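Local coordinates for Di-haem cytochrome c peroxidase family protein (Burkholderia thailandensis E264, PDB 6NX0), which is a di-heme cytochrome c peroxidase family protein that carries two c-type hemes, reaches an unusually stable bis-Fe(IV) state and probably reduces peroxide, at residues A[135-140]-A[146-151]; A[108-113]-A[126-131]; A[335-338]-A[342-345]; A[385-388]-A[392-395]. All blocks are in the same frame, centred on the assembly; numbering follows the deposited sequence.

Contact 1: A[135-140]-A[146-151]; sequences TLSPAA and VPQGSR. With HEC (heme c), chain B.
One hydroxyl works in two directions here: S137 OG accepts from A140 N as the N-cap of helix 138-142 and at the same time donates to the amide of Q148. The bond from S137 OG to Q148 OE1 is 2.7 Å long; it lies in the carbonyl plane and uses a lone pair, with a C=O...donor angle of 141°. The capping bond, A140 N to S137 OG, measures 3.1 Å. With chi1 at 70°, OG sits between the backbone N and the carbonyl carbon of S137, where both partners can be met. Q148 reaches it on an extended chain. Two waters reinforce the join: one accepts from S137 N and from Q148 N, while the other takes A139 N and gives a proton to Q148 OE1, so two donors grip that oxygen. Beside the polar group, L136 CD2 lies 3.6 Å from P147 N, and A140 CB packs on V146 O at 3.2 Å. P147 turns its own CB to the heme vinyl-derived carbon CAC at 3.7 Å. The contact thus ties the first turn of helix 138-142 to the loop running on towards strand 173-175, with S156 of that loop bonded to the P147 backbone.

Contact 2: A[108-113]-A[126-131]; sequences VFFDPA and HDPGRA. With HEC (heme c), chain B.
The histidine that closes the C122-x-x-C125-H126 heme-binding motif is packed here against F109, at the end of helix 99-109. The F109 ring turns its edge to H126: F109 CZ is 3.7 Å from H126 CB, and H126 O lies in the plane of the ring, 3.7 Å from F109 CE1. F109 gets there because its CG is anti to the backbone N (chi1 -165°). At the far end of the imidazole from CB, H126 NE2 binds the heme iron at 2.2 Å; a water is the sixth ligand, also 2.2 Å from the iron, on the opposite face of the porphyrin. H126 ND1 donates to F132 O, a second-shell bond that should fix the rotation of the ring. Further out, F110 meets P128 with its ring edge, F110 CE1 to P128 CG being 3.7 Å, while F109 CD1 lies over the rim of one face of the F110 ring. P128 sits inside the turn that follows the histidine: D127 OD1 accepts from G129 N at 2.8 Å, from above the carboxylate plane, closing an Asx turn. Y259 of helix 245-260 makes a T-shaped (edge-to-face) contact with F109. Helix, covalently attached porphyrin and histidine ligand together are the hallmark of a c-type cytochrome domain; a water opposite the histidine is consistent with the peroxide-reactive heme of the MauG-like di-heme enzymes.

Contact 3: A[335-338]-A[342-345]; sequences LPAN and RHFD
Van der Waals contact comes first: A337 and N338 embrace the imidazole of H343 from two directions. A337 CB lies over one face of the ring, 3.5 Å from H343 NE2, and A337 O approaches H343 CD2 to 3.4 Å. N338 OD1 comes instead to the edge, in the ring plane, 3.3 Å from H343 CD2; the amide and the imidazole are turned 43° against each other. H343 presents the face of its ring to A337, with CG anti to the backbone N (chi1 167°). The residues that receive it form a beta turn, closed by N338 N to L335 O at 2.9 Å, within the long loop between strand 324-325 and helix 348-354 of the second cytochrome c unit. Water carries the polar part. One molecule donates to N338 OD1 at 3.1 Å and also bonds H343 NE2 at 2.9 Å, lying in the ring plane. A second water accepts from D345 N at 3.0 Å and probably also bonds N338 OD1. The amide nitrogen, N338 ND2, is engaged by N332 O. Charge enters from outside the two segments: R331 takes N338 O with NH2 and H343 O with NH1, and its cation lies on F344, while D345 OD2 makes a salt bridge to R158 NE.

Contact 4: A[385-388]-A[392-395]; sequences GVFD and DAVA
F387, one of the two residues of a classic beta bulge (V386 and F387 both face F381), packs its ring against D392 and A393 in helix 390-399. D392 comes first along the helix. Its backbone oxygen stands over the centre of the F387 ring, 4.3 Å above the plane, and D392 CB is 4.1 Å from F387 CD1. The carboxylate is tilted 72° to the ring and reaches past it: D392 OD2 accepts from a water at 2.6 Å, and that water in turn accepts from D388 N at 2.9 Å. The neighbouring carboxylate of D388 keeps its OD1 4.6 Å from D392 OD2, near enough that the like charges would probably raise the affinity of one of them for a proton. K473 offers D388 a long, weak ion pair. A393 follows, with its CA 3.7 Å from F387 CD2 and its methyl alongside; that methyl also lies close to the second heme, whose iron is bound by Y397 one turn further on. V394 then turns away from the loop, onto V447, L450, V451 and L454 of helix 444-455. F387 reaches the helix with CG anti to its carbonyl carbon (chi1 -63°), and on the ring face opposite to D392 O, V386 CG1 lies over the centre, 3.7 Å above the plane.

In the fold
Contacts 1 and 2 share heme c #1. Contact 2 supplies the iron's histidine, contact 1 lines the porphyrin rim, and T135 OG1 joins them, probably hydrogen-bonded to D127 OD2 at 2.7 Å and to R130 NE at 2.8 Å. V146 of contact 1 also reaches into the other cytochrome c unit: V146 CG2 packs on L335 CD2 of contact 3 at 3.6 Å, and V146 CG1 comes within 4.2 Å of G385 N in contact 4. Contact 4 lies beside heme c #2. Contact 3 is at the surface, its nearest atoms about 6 Å from contact 4, yet the side chain of H343 comes about 8 Å from that of R158, which binds heme c #1. Contacts 2 and 3 lie farthest apart, about 28 Å between centres.

Contact 1: A[135-140]-A[146-151]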
# COMPACT_ATOMS: atom_id res chain seq x y z
N THR A 135 11.36 7.72 -3.15
CA THR A 135 12.62 7.80 -3.88
C THR A 135 13.69 7.41 -2.86
O THR A 135 13.92 8.13 -1.88
CB THR A 135 12.82 9.19 -4.48
OG1 THR A 135 11.81 9.41 -5.47
CG2 THR A 135 14.18 9.30 -5.10
N LEU A 136 14.26 6.23 -3.04
CA LEU A 136 15.15 5.63 -2.05
C LEU A 136 16.51 6.32 -2.01
O LEU A 136 17.05 6.75 -3.03
CB LEU A 136 15.34 4.15 -2.37
CG LEU A 136 14.08 3.28 -2.31
CD1 LEU A 136 14.41 1.88 -2.78
CD2 LEU A 136 13.46 3.26 -0.90
N SER A 137 17.05 6.42 -0.80
CA SER A 137 18.37 6.98 -0.59
C SER A 137 19.43 6.05 -1.18
O SER A 137 19.16 4.88 -1.45
CB SER A 137 18.63 7.15 0.90
OG SER A 137 18.76 5.86 1.49
N PRO A 138 20.66 6.52 -1.35
CA PRO A 138 21.71 5.61 -1.82
C PRO A 138 21.91 4.39 -0.92
O PRO A 138 22.06 3.27 -1.43
CB PRO A 138 22.96 6.51 -1.87
CG PRO A 138 22.40 7.88 -2.07
CD PRO A 138 21.14 7.92 -1.27
N ALA A 139 21.91 4.56 0.40
CA ALA A 139 22.10 3.41 1.27
C ALA A 139 20.93 2.44 1.13
O ALA A 139 21.11 1.22 1.23
CB ALA A 139 22.25 3.85 2.72
N ALA A 140 19.73 2.96 0.93
CA ALA A 140 18.58 2.08 0.76
C ALA A 140 18.68 1.29 -0.54
O ALA A 140 18.41 0.09 -0.56
CB ALA A 140 17.29 2.90 0.80
N VAL A 146 14.25 -0.69 0.85
CA VAL A 146 13.09 -0.06 1.47
C VAL A 146 13.58 1.25 2.05
O VAL A 146 14.79 1.46 2.17
CB VAL A 146 12.45 -0.96 2.55
CG1 VAL A 146 12.05 -2.29 1.97
CG2 VAL A 146 13.39 -1.17 3.72
N PRO A 147 12.68 2.16 2.42
CA PRO A 147 13.11 3.52 2.81
C PRO A 147 14.07 3.52 3.98
O PRO A 147 13.87 2.82 4.98
CB PRO A 147 11.80 4.22 3.16
CG PRO A 147 10.77 3.53 2.30
CD PRO A 147 11.21 2.09 2.25
N GLN A 148 15.07 4.38 3.87
CA GLN A 148 15.91 4.74 5.01
C GLN A 148 15.18 5.74 5.91
O GLN A 148 14.51 6.66 5.44
CB GLN A 148 17.23 5.35 4.54
CG GLN A 148 18.23 5.65 5.65
CD GLN A 148 19.49 6.31 5.15
OE1 GLN A 148 19.82 6.24 3.96
NE2 GLN A 148 20.20 6.96 6.05
N GLY A 149 15.33 5.55 7.22
CA GLY A 149 14.78 6.48 8.19
C GLY A 149 15.68 7.67 8.44
O GLY A 149 16.54 8.02 7.63
N SER A 150 15.44 8.32 9.57
CA SER A 150 16.05 9.61 9.87
C SER A 150 17.53 9.53 10.20
O SER A 150 18.16 10.59 10.31
CB SER A 150 15.33 10.26 11.05
OG SER A 150 15.61 9.53 12.22
N ARG A 151 18.08 8.34 10.43
CA ARG A 151 19.47 8.13 10.80
C ARG A 151 20.14 7.15 9.85
O ARG A 151 19.50 6.24 9.32
CB ARG A 151 19.58 7.60 12.23
CG ARG A 151 19.13 8.59 13.29
CD ARG A 151 19.14 7.95 14.67
NE ARG A 151 18.07 6.98 14.83
CZ ARG A 151 17.85 6.26 15.91
NH1 ARG A 151 18.66 6.37 16.96
NH2 ARG A 151 16.83 5.41 15.96
FE HEC B . 4.49 6.61 5.32
CHA HEC B . 2.69 3.69 4.81
CHB HEC B . 1.58 8.35 5.48
CHC HEC B . 6.14 9.26 6.77
CHD HEC B . 7.44 4.82 5.34
NA HEC B . 2.53 6.12 5.08
C1A HEC B . 1.99 4.87 4.91
C2A HEC B . 0.57 4.99 4.79
C3A HEC B . 0.28 6.30 4.86
C4A HEC B . 1.49 7.02 5.14
CMA HEC B . -1.11 6.93 4.88
CAA HEC B . -0.41 3.82 4.60
CBA HEC B . -0.73 3.62 3.13
CGA HEC B . -1.56 2.39 2.86
O1A HEC B . -1.99 2.27 1.68
O2A HEC B . -1.65 1.49 3.75
NB HEC B . 3.98 8.44 6.02
C1B HEC B . 2.69 8.96 6.01
C2B HEC B . 2.74 10.28 6.59
C3B HEC B . 3.98 10.49 7.05
C4B HEC B . 4.78 9.36 6.66
CMB HEC B . 1.52 11.20 6.72
CAB HEC B . 4.55 11.75 7.74
CBB HEC B . 3.90 11.92 9.13
NC HEC B . 6.41 6.97 5.91
C1C HEC B . 6.88 8.16 6.45
C2C HEC B . 8.32 8.10 6.41
C3C HEC B . 8.71 6.89 5.98
C4C HEC B . 7.50 6.15 5.69
CMC HEC B . 9.24 9.29 6.71
CAC HEC B . 10.11 6.50 5.47
CBC HEC B . 11.13 6.43 6.61
ND HEC B . 4.97 4.65 5.06
C1D HEC B . 6.28 4.14 5.09
C2D HEC B . 6.20 2.71 4.96
C3D HEC B . 4.76 2.36 4.86
C4D HEC B . 4.05 3.60 4.93
CMD HEC B . 7.37 1.74 5.04
CAD HEC B . 4.15 0.94 4.76
CBD HEC B . 4.30 0.31 6.12
CGD HEC B . 3.42 -0.92 6.31
O1D HEC B . 2.70 -1.29 5.36
O2D HEC B . 3.55 -1.53 7.41
O HOH W 1 15.24 6.19 1.47
O HOH W 2 21.82 7.07 2.18
O HOH W 3 4.25 5.83 7.36

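Contact 2: A[108-113]-A[126-131]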
# COMPACT_ATOMS: atom_id res chain seq x y z
N VAL A 108 2.09 20.00 7.23
CA VAL A 108 2.65 18.93 8.07
C VAL A 108 3.44 17.96 7.21
O VAL A 108 4.55 17.54 7.57
CB VAL A 108 1.51 18.21 8.83
CG1 VAL A 108 2.02 17.00 9.56
CG2 VAL A 108 0.81 19.19 9.80
N PHE A 109 2.87 17.56 6.07
CA PHE A 109 3.48 16.54 5.23
C PHE A 109 4.88 16.91 4.78
O PHE A 109 5.74 16.03 4.63
CB PHE A 109 2.60 16.30 4.02
CG PHE A 109 2.91 15.04 3.25
CD1 PHE A 109 3.83 15.03 2.23
CD2 PHE A 109 2.28 13.86 3.58
CE1 PHE A 109 4.09 13.87 1.52
CE2 PHE A 109 2.53 12.69 2.87
CZ PHE A 109 3.44 12.70 1.85
N PHE A 110 5.14 18.19 4.56
CA PHE A 110 6.42 18.63 4.03
C PHE A 110 7.33 19.26 5.09
O PHE A 110 8.41 19.76 4.73
CB PHE A 110 6.18 19.61 2.87
CG PHE A 110 5.71 18.92 1.63
CD1 PHE A 110 6.62 18.33 0.78
CD2 PHE A 110 4.36 18.80 1.35
CE1 PHE A 110 6.19 17.65 -0.37
CE2 PHE A 110 3.92 18.12 0.23
CZ PHE A 110 4.84 17.54 -0.64
N ASP A 111 6.98 19.16 6.38
CA ASP A 111 7.74 19.81 7.44
C ASP A 111 8.92 18.93 7.87
O ASP A 111 8.69 17.89 8.50
CB ASP A 111 6.84 20.12 8.62
CG ASP A 111 7.51 21.00 9.65
OD1 ASP A 111 8.76 21.02 9.72
OD2 ASP A 111 6.77 21.68 10.39
N PRO A 112 10.16 19.30 7.57
CA PRO A 112 11.31 18.46 7.93
C PRO A 112 11.73 18.56 9.39
O PRO A 112 12.66 17.88 9.80
CB PRO A 112 12.41 18.99 7.00
CG PRO A 112 12.08 20.47 6.89
CD PRO A 112 10.58 20.57 6.93
N ALA A 113 11.07 19.40 10.17
CA ALA A 113 11.37 19.48 11.59
C ALA A 113 10.76 18.33 12.38
O ALA A 113 11.07 18.18 13.56
CB ALA A 113 10.86 20.81 12.16
N HIS A 126 7.74 9.53 0.62
CA HIS A 126 6.53 9.63 -0.19
C HIS A 126 6.76 10.87 -1.08
O HIS A 126 6.24 11.94 -0.79
CB HIS A 126 5.28 9.77 0.67
CG HIS A 126 5.04 8.60 1.59
ND1 HIS A 126 4.60 7.38 1.13
CD2 HIS A 126 5.16 8.48 2.93
CE1 HIS A 126 4.45 6.56 2.15
NE2 HIS A 126 4.78 7.20 3.26
N ASP A 127 7.53 10.69 -2.14
CA ASP A 127 8.03 11.79 -2.95
C ASP A 127 6.91 12.31 -3.84
O ASP A 127 6.39 11.55 -4.67
CB ASP A 127 9.20 11.26 -3.79
CG ASP A 127 9.84 12.31 -4.66
OD1 ASP A 127 9.36 13.47 -4.73
OD2 ASP A 127 10.87 11.96 -5.28
N PRO A 128 6.52 13.58 -3.74
CA PRO A 128 5.49 14.08 -4.66
C PRO A 128 5.87 13.89 -6.12
O PRO A 128 4.98 13.80 -6.98
CB PRO A 128 5.36 15.56 -4.29
CG PRO A 128 6.65 15.91 -3.64
CD PRO A 128 7.05 14.67 -2.89
N GLY A 129 7.16 13.87 -6.44
CA GLY A 129 7.59 13.68 -7.81
C GLY A 129 7.53 12.25 -8.30
O GLY A 129 7.82 11.99 -9.48
N ARG A 130 7.17 11.31 -7.42
CA ARG A 130 7.06 9.89 -7.74
C ARG A 130 5.77 9.33 -7.15
O ARG A 130 5.76 8.31 -6.46
CB ARG A 130 8.29 9.10 -7.23
CG ARG A 130 8.46 7.67 -7.81
CD ARG A 130 9.61 6.91 -7.17
NE ARG A 130 10.87 7.59 -7.41
CZ ARG A 130 11.65 7.40 -8.45
NH1 ARG A 130 12.77 8.11 -8.58
NH2 ARG A 130 11.35 6.52 -9.38
N ALA A 131 4.65 10.03 -7.40
CA ALA A 131 3.31 9.57 -6.98
C ALA A 131 3.24 9.32 -5.48
O ALA A 131 2.48 8.47 -5.01
CB ALA A 131 2.89 8.31 -7.75
FE HEC B . 4.49 6.61 5.32
CHA HEC B . 2.69 3.69 4.81
CHB HEC B . 1.58 8.35 5.48
CHC HEC B . 6.14 9.26 6.77
CHD HEC B . 7.44 4.82 5.34
NA HEC B . 2.53 6.12 5.08
C1A HEC B . 1.99 4.87 4.91
C2A HEC B . 0.57 4.99 4.79
C3A HEC B . 0.28 6.30 4.86
C4A HEC B . 1.49 7.02 5.14
CMA HEC B . -1.11 6.93 4.88
CAA HEC B . -0.41 3.82 4.60
CBA HEC B . -0.73 3.62 3.13
CGA HEC B . -1.56 2.39 2.86
O1A HEC B . -1.99 2.27 1.68
O2A HEC B . -1.65 1.49 3.75
NB HEC B . 3.98 8.44 6.02
C1B HEC B . 2.69 8.96 6.01
C2B HEC B . 2.74 10.28 6.59
C3B HEC B . 3.98 10.49 7.05
C4B HEC B . 4.78 9.36 6.66
CMB HEC B . 1.52 11.20 6.72
CAB HEC B . 4.55 11.75 7.74
CBB HEC B . 3.90 11.92 9.13
NC HEC B . 6.41 6.97 5.91
C1C HEC B . 6.88 8.16 6.45
C2C HEC B . 8.32 8.10 6.41
C3C HEC B . 8.71 6.89 5.98
C4C HEC B . 7.50 6.15 5.69
CMC HEC B . 9.24 9.29 6.71
CAC HEC B . 10.11 6.50 5.47
CBC HEC B . 11.13 6.43 6.61
ND HEC B . 4.97 4.65 5.06
C1D HEC B . 6.28 4.14 5.09
C2D HEC B . 6.20 2.71 4.96
C3D HEC B . 4.76 2.36 4.86
C4D HEC B . 4.05 3.60 4.93
CMD HEC B . 7.37 1.74 5.04
CAD HEC B . 4.15 0.94 4.76
CBD HEC B . 4.30 0.31 6.12
CGD HEC B . 3.42 -0.92 6.31
O1D HEC B . 2.70 -1.29 5.36
O2D HEC B . 3.55 -1.53 7.41
O HOH W 3 4.25 5.83 7.36

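Contact 3: A[335-338]-A[342-345]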
# COMPACT_ATOMS: atom_id res chain seq x y z
N LEU A 335 17.10 -7.20 4.30
CA LEU A 335 16.40 -6.45 5.34
C LEU A 335 17.00 -6.72 6.71
O LEU A 335 17.20 -7.88 7.07
CB LEU A 335 14.92 -6.82 5.38
CG LEU A 335 13.97 -6.16 4.42
CD1 LEU A 335 12.58 -6.77 4.58
CD2 LEU A 335 13.87 -4.66 4.67
N PRO A 336 17.26 -5.69 7.52
CA PRO A 336 17.92 -5.91 8.82
C PRO A 336 17.24 -6.93 9.71
O PRO A 336 17.93 -7.80 10.28
CB PRO A 336 17.92 -4.50 9.43
CG PRO A 336 18.05 -3.61 8.25
CD PRO A 336 17.25 -4.26 7.15
N ALA A 337 15.91 -6.91 9.82
CA ALA A 337 15.25 -7.84 10.73
C ALA A 337 15.44 -9.28 10.29
O ALA A 337 15.39 -10.19 11.13
CB ALA A 337 13.75 -7.55 10.84
N ASN A 338 15.70 -9.51 9.01
CA ASN A 338 15.82 -10.86 8.49
C ASN A 338 17.18 -11.47 8.77
O ASN A 338 17.39 -12.63 8.43
CB ASN A 338 15.52 -10.87 6.99
CG ASN A 338 14.03 -10.85 6.70
OD1 ASN A 338 13.21 -11.15 7.56
ND2 ASN A 338 13.67 -10.49 5.47
N ARG A 342 15.08 -16.79 12.47
CA ARG A 342 13.80 -17.11 13.08
C ARG A 342 12.79 -15.99 12.91
O ARG A 342 11.62 -16.18 13.25
CB ARG A 342 13.96 -17.44 14.57
CG ARG A 342 14.82 -18.68 14.80
CD ARG A 342 14.73 -19.17 16.25
NE ARG A 342 15.19 -18.17 17.21
CZ ARG A 342 14.90 -18.18 18.50
NH1 ARG A 342 15.37 -17.24 19.30
NH2 ARG A 342 14.11 -19.13 19.00
N HIS A 343 13.19 -14.85 12.37
CA HIS A 343 12.28 -13.73 12.19
C HIS A 343 11.59 -13.81 10.84
O HIS A 343 12.24 -13.93 9.81
CB HIS A 343 12.99 -12.38 12.28
CG HIS A 343 12.12 -11.26 11.80
ND1 HIS A 343 11.10 -10.73 12.55
CD2 HIS A 343 12.07 -10.64 10.60
CE1 HIS A 343 10.48 -9.80 11.84
NE2 HIS A 343 11.05 -9.73 10.66
N PHE A 344 10.27 -13.68 10.87
CA PHE A 344 9.47 -13.52 9.67
C PHE A 344 8.46 -12.41 9.91
O PHE A 344 7.85 -12.35 10.98
CB PHE A 344 8.71 -14.82 9.31
CG PHE A 344 9.61 -16.00 9.05
CD1 PHE A 344 10.12 -16.74 10.10
CD2 PHE A 344 10.00 -16.33 7.76
CE1 PHE A 344 10.96 -17.83 9.86
CE2 PHE A 344 10.85 -17.41 7.52
CZ PHE A 344 11.33 -18.14 8.59
N ASP A 345 8.26 -11.57 8.91
CA ASP A 345 7.16 -10.62 8.91
C ASP A 345 5.92 -11.36 8.46
O ASP A 345 5.79 -11.72 7.28
CB ASP A 345 7.49 -9.44 8.00
CG ASP A 345 6.35 -8.47 7.81
OD1 ASP A 345 5.25 -8.72 8.31
OD2 ASP A 345 6.58 -7.43 7.14
O HOH W 4 10.47 -11.71 6.89
O HOH W 5 11.41 -8.65 8.00

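Contact 4: A[385-388]-A[392-395]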
# COMPACT_ATOMS: atom_id res chain seq x y z
N GLY A 385 10.14 -5.06 -0.53
CA GLY A 385 11.07 -4.49 -1.50
C GLY A 385 11.91 -5.50 -2.24
O GLY A 385 12.94 -5.15 -2.81
N VAL A 386 11.50 -6.78 -2.26
CA VAL A 386 12.41 -7.83 -2.71
C VAL A 386 12.74 -7.73 -4.19
O VAL A 386 13.85 -8.10 -4.60
CB VAL A 386 11.86 -9.23 -2.35
CG1 VAL A 386 10.61 -9.63 -3.15
CG2 VAL A 386 12.95 -10.29 -2.55
N PHE A 387 11.82 -7.25 -5.02
CA PHE A 387 12.04 -7.16 -6.46
C PHE A 387 12.41 -5.74 -6.85
O PHE A 387 11.83 -4.79 -6.34
CB PHE A 387 10.80 -7.58 -7.24
CG PHE A 387 10.40 -9.00 -7.02
CD1 PHE A 387 11.33 -10.03 -7.12
CD2 PHE A 387 9.10 -9.31 -6.69
CE1 PHE A 387 10.94 -11.35 -6.91
CE2 PHE A 387 8.73 -10.63 -6.48
CZ PHE A 387 9.65 -11.63 -6.59
N ASP A 388 13.37 -5.60 -7.78
CA ASP A 388 13.77 -4.27 -8.24
C ASP A 388 13.32 -3.97 -9.66
O ASP A 388 13.58 -2.87 -10.15
CB ASP A 388 15.29 -4.04 -8.09
CG ASP A 388 16.13 -4.91 -9.00
OD1 ASP A 388 15.61 -5.73 -9.76
OD2 ASP A 388 17.38 -4.75 -8.95
N ASP A 392 9.91 -8.58 -12.95
CA ASP A 392 10.14 -9.68 -12.02
C ASP A 392 8.94 -9.89 -11.11
O ASP A 392 8.58 -11.03 -10.82
CB ASP A 392 11.41 -9.44 -11.18
CG ASP A 392 12.69 -9.83 -11.90
OD1 ASP A 392 12.63 -10.34 -13.04
OD2 ASP A 392 13.76 -9.60 -11.30
N ALA A 393 8.31 -8.80 -10.67
CA ALA A 393 7.12 -8.91 -9.84
C ALA A 393 6.00 -9.64 -10.56
O ALA A 393 5.29 -10.44 -9.94
CB ALA A 393 6.64 -7.53 -9.40
N VAL A 394 5.83 -9.37 -11.86
CA VAL A 394 4.80 -10.05 -12.64
C VAL A 394 5.20 -11.49 -12.92
O VAL A 394 4.38 -12.42 -12.78
CB VAL A 394 4.55 -9.26 -13.94
CG1 VAL A 394 3.58 -10.01 -14.86
CG2 VAL A 394 4.05 -7.86 -13.65
N ALA A 395 6.45 -11.72 -13.33
CA ALA A 395 6.92 -13.06 -13.65
C ALA A 395 6.83 -14.00 -12.45
O ALA A 395 6.62 -15.20 -12.61
CB ALA A 395 8.36 -13.00 -14.16
O HOH W 6 13.86 -8.09 -9.17